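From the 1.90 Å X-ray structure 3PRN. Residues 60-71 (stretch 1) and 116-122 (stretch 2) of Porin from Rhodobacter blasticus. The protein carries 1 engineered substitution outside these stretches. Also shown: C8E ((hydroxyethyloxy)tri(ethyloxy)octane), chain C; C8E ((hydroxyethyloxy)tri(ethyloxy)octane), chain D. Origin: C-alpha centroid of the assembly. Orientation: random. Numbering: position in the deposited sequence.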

# COMPACT_ATOMS: atom_id res chain seq x y z
N ALA A 60 3.83 3.15 14.38
CA ALA A 60 3.14 4.44 14.46
C ALA A 60 1.94 4.47 13.50
O ALA A 60 1.98 3.96 12.37
N PHE A 61 0.88 5.10 13.96
CA PHE A 61 -0.36 5.31 13.28
C PHE A 61 -1.19 4.06 13.07
O PHE A 61 -2.22 4.17 12.39
N ALA A 62 -0.76 2.88 13.54
CA ALA A 62 -1.55 1.67 13.33
C ALA A 62 -1.83 1.51 11.83
O ALA A 62 -2.91 1.15 11.39
N GLY A 63 -0.81 1.76 11.00
CA GLY A 63 -0.93 1.69 9.55
C GLY A 63 0.28 1.02 8.88
O GLY A 63 1.29 0.74 9.55
N THR A 64 0.12 0.75 7.60
CA THR A 64 1.21 0.07 6.87
C THR A 64 1.40 0.81 5.54
O THR A 64 0.37 1.14 4.88
N ALA A 65 2.63 0.92 5.13
CA ALA A 65 2.97 1.58 3.88
C ALA A 65 4.09 0.77 3.17
O ALA A 65 4.53 -0.21 3.74
N GLY A 66 4.37 1.19 1.95
CA GLY A 66 5.44 0.52 1.21
C GLY A 66 6.77 1.25 1.60
O GLY A 66 6.76 2.38 2.11
N ASN A 67 7.86 0.57 1.32
CA ASN A 67 9.22 1.10 1.54
C ASN A 67 9.73 1.75 0.23
O ASN A 67 8.91 2.01 -0.69
N ALA A 68 11.06 1.97 0.12
CA ALA A 68 11.58 2.54 -1.15
C ALA A 68 11.98 1.36 -2.04
O ALA A 68 12.30 0.25 -1.54
N ALA A 69 11.87 1.53 -3.36
CA ALA A 69 12.01 0.43 -4.30
C ALA A 69 13.45 -0.03 -4.49
O ALA A 69 14.41 0.72 -4.26
N GLN A 70 13.54 -1.28 -4.91
CA GLN A 70 14.79 -1.93 -5.28
C GLN A 70 14.60 -2.41 -6.74
O GLN A 70 13.52 -2.97 -7.04
N PHE A 71 15.59 -2.27 -7.61
CA PHE A 71 15.58 -2.69 -8.98
C PHE A 71 16.79 -3.60 -9.25
O PHE A 71 17.86 -3.36 -8.70
N ALA A 116 21.66 -1.73 5.67
CA ALA A 116 21.09 -3.03 5.20
C ALA A 116 19.80 -2.67 4.47
O ALA A 116 19.29 -1.55 4.65
N TYR A 117 19.20 -3.63 3.77
CA TYR A 117 17.91 -3.33 3.13
C TYR A 117 16.91 -2.68 4.10
O TYR A 117 16.69 -3.22 5.19
N ASN A 118 16.25 -1.61 3.69
CA ASN A 118 15.32 -0.92 4.64
C ASN A 118 13.92 -1.46 4.41
O ASN A 118 13.34 -1.23 3.31
N SER A 119 13.38 -2.16 5.39
CA SER A 119 12.07 -2.77 5.20
C SER A 119 10.91 -1.81 5.22
O SER A 119 9.84 -2.22 4.70
N LYS A 120 11.06 -0.62 5.77
CA LYS A 120 9.98 0.31 5.93
C LYS A 120 10.37 1.74 5.58
O LYS A 120 11.57 1.97 5.39
N TYR A 121 9.41 2.64 5.58
CA TYR A 121 9.65 4.05 5.33
C TYR A 121 10.42 4.59 6.57
O TYR A 121 10.51 3.91 7.60
N ASP A 122 10.99 5.76 6.48
CA ASP A 122 11.67 6.37 7.66
C ASP A 122 11.11 7.78 7.87
O ASP A 122 11.37 8.63 7.02

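The two stretches bury 379 Å² between them, and three residues account for most of it: Asn67, Tyr121 and Tyr117. Asn67 lies where the backbones run closest, its CA 4.5 Å from the CA of Lys120. Its CA-to-CB bond points toward stretch 2, and with chi1 at 63° (p) the amide donates two hydrogen bonds from one nitrogen: ND2 to Asn118 O at 2.8 Å (N-H...O angle 159°) and ND2 to Tyr117 OH at 3.0 Å (163°). Both angles are close to linear, so each amide proton has its own acceptor. Asn67 OD1 is satisfied elsewhere in the structure. Asn67 CB, meanwhile, rests 3.5 Å from Ser119 O.

Tyr117 leaves its backbone sideways, but the t rotamer (chi1 -176°) brings the phenol nearer to stretch 1. Besides accepting from Asn67, its hydroxyl donates to water 4 (OH to water O, 2.6 Å), which in turn donates to Ala68 O at 2.8 Å. The extended Gln70 (chi1 179°, chi2 -170°, both t) places NE2 3.6 Å from Tyr117 CE1, a packing contact.

Tyr121 also starts sideways and, with chi1 at 73° (p), reaches stretch 1 through its ring. Ala65 CB makes an apolar contact with Tyr121 CD2 at 4.3 Å, while Tyr121 OH approaches the edge of the Phe61 ring, 4.1 Å from CD2. Water 1 joins Tyr121 OH and Ala60 O, at 2.6 Å from each. Two detergent molecules complete this end: C4 of C8E chain C lies over one face of the Tyr121 ring, and C7 of chain D over one face of Phe61. The chain C molecule also accepts a hydrogen bond from Ala60 N through O21 (2.8 Å, 160°).

Water 5 adds a backbone bridge, accepting from Ala68 N (3.1 Å) and donating to Lys120 O (3.0 Å).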

# COMPACT_ATOMS: atom_id res chain seq x y z
CB ALA A 60 4.16 5.50 13.99
CB PHE A 61 -0.12 6.03 11.95
CG PHE A 61 0.80 7.23 12.09
CD1 PHE A 61 0.41 8.32 12.84
CD2 PHE A 61 2.02 7.23 11.45
CE1 PHE A 61 1.28 9.41 12.96
CE2 PHE A 61 2.89 8.31 11.56
CZ PHE A 61 2.51 9.40 12.32
CB ALA A 62 -2.80 1.67 14.22
CB THR A 64 0.76 -1.38 6.53
OG1 THR A 64 0.33 -2.02 7.76
CG2 THR A 64 1.89 -2.26 5.95
CB ALA A 65 3.45 3.01 4.13
CB ASN A 67 10.16 0.04 2.08
CG ASN A 67 10.41 -1.11 1.14
OD1 ASN A 67 9.69 -1.24 0.14
ND2 ASN A 67 11.37 -1.97 1.41
CB ALA A 68 12.81 3.39 -0.80
CB ALA A 69 11.57 0.92 -5.73
CB GLN A 70 15.09 -3.10 -4.36
CG GLN A 70 16.39 -3.82 -4.74
CD GLN A 70 16.59 -5.14 -4.00
OE1 GLN A 70 16.48 -6.20 -4.60
NE2 GLN A 70 16.90 -5.13 -2.72
CB PHE A 71 15.66 -1.54 -10.00
CG PHE A 71 14.67 -0.44 -9.70
CD1 PHE A 71 14.98 0.54 -8.78
CD2 PHE A 71 13.41 -0.44 -10.29
CE1 PHE A 71 14.07 1.56 -8.44
CE2 PHE A 71 12.51 0.62 -10.00
CZ PHE A 71 12.85 1.60 -9.07
CB ALA A 116 20.81 -3.93 6.41
CB TYR A 117 17.31 -4.67 2.66
CG TYR A 117 16.01 -4.55 1.89
CD1 TYR A 117 15.96 -4.04 0.62
CD2 TYR A 117 14.82 -4.96 2.50
CE1 TYR A 117 14.74 -3.95 -0.09
CE2 TYR A 117 13.60 -4.89 1.80
CZ TYR A 117 13.57 -4.39 0.53
OH TYR A 117 12.36 -4.30 -0.15
CB ASN A 118 15.35 0.60 4.39
CG ASN A 118 16.78 1.13 4.64
OD1 ASN A 118 17.32 0.89 5.71
ND2 ASN A 118 17.32 1.84 3.68
CB SER A 119 11.80 -3.87 6.24
OG SER A 119 12.57 -5.02 5.96
CB LYS A 120 9.64 0.38 7.45
CG LYS A 120 9.02 -0.97 7.89
CD LYS A 120 8.54 -0.81 9.33
CE LYS A 120 7.91 -2.11 9.79
NZ LYS A 120 7.57 -2.09 11.23
CB TYR A 121 8.31 4.77 5.16
CG TYR A 121 7.55 4.94 6.49
CD1 TYR A 121 7.75 6.02 7.34
CD2 TYR A 121 6.62 3.99 6.86
CE1 TYR A 121 7.03 6.19 8.51
CE2 TYR A 121 5.89 4.11 8.03
CZ TYR A 121 6.10 5.21 8.85
OH TYR A 121 5.37 5.28 10.04
CB ASP A 122 13.17 6.47 7.41
CG ASP A 122 13.88 7.14 8.61
OD1 ASP A 122 13.29 7.81 9.46
OD2 ASP A 122 15.11 6.95 8.69
C1 C8E C . 4.58 7.78 2.07
C2 C8E C . 4.43 6.59 2.90
C3 C8E C . 3.78 6.89 4.18
C4 C8E C . 4.87 7.05 5.14
C5 C8E C . 4.67 8.43 5.68
C6 C8E C . 4.37 8.38 7.07
C7 C8E C . 4.81 9.68 7.47
C8 C8E C . 4.44 9.95 8.87
O9 C8E C . 5.25 10.84 9.64
C10 C8E C . 5.00 12.22 9.44
C11 C8E C . 5.92 12.98 10.37
O12 C8E C . 5.76 12.58 11.77
C13 C8E C . 6.66 11.56 12.34
C14 C8E C . 6.17 10.13 12.73
O15 C8E C . 6.58 9.25 13.83
C16 C8E C . 7.39 8.14 13.38
C17 C8E C . 6.76 7.04 12.51
O18 C8E C . 7.30 5.81 12.10
C19 C8E C . 7.87 4.86 13.03
C20 C8E C . 7.25 3.35 12.99
O21 C8E C . 6.67 3.05 14.27
C1 C8E D . 2.02 4.38 7.91
C2 C8E D . 0.81 4.50 7.11
C3 C8E D . 0.58 5.88 6.66
C4 C8E D . -0.35 6.45 7.62
C5 C8E D . 0.37 7.64 8.16
C6 C8E D . -0.32 8.84 7.81
C7 C8E D . 0.14 9.70 8.86
C8 C8E D . -0.31 11.09 8.61
O9 C8E D . -0.51 11.95 9.74
C10 C8E D . 0.66 12.55 10.27
C11 C8E D . 0.22 13.45 11.41
O12 C8E D . -0.77 14.44 11.00
C13 C8E D . -2.21 14.15 11.19
C14 C8E D . -3.18 13.88 10.00
O15 C8E D . -4.60 14.22 9.83
C16 C8E D . -5.47 13.08 9.95
C17 C8E D . -5.43 11.98 8.87
O18 C8E D . -6.28 10.87 8.70
C19 C8E D . -7.72 11.01 8.64
C20 C8E D . -8.44 10.38 7.31
O21 C8E D . -9.11 11.44 6.61
O HOH W 1 4.00 3.17 10.87
O HOH W 2 7.04 -1.64 4.58
O HOH W 3 6.90 1.06 5.39
O HOH W 4 12.31 -2.52 -2.09
O HOH W 5 12.57 2.70 2.67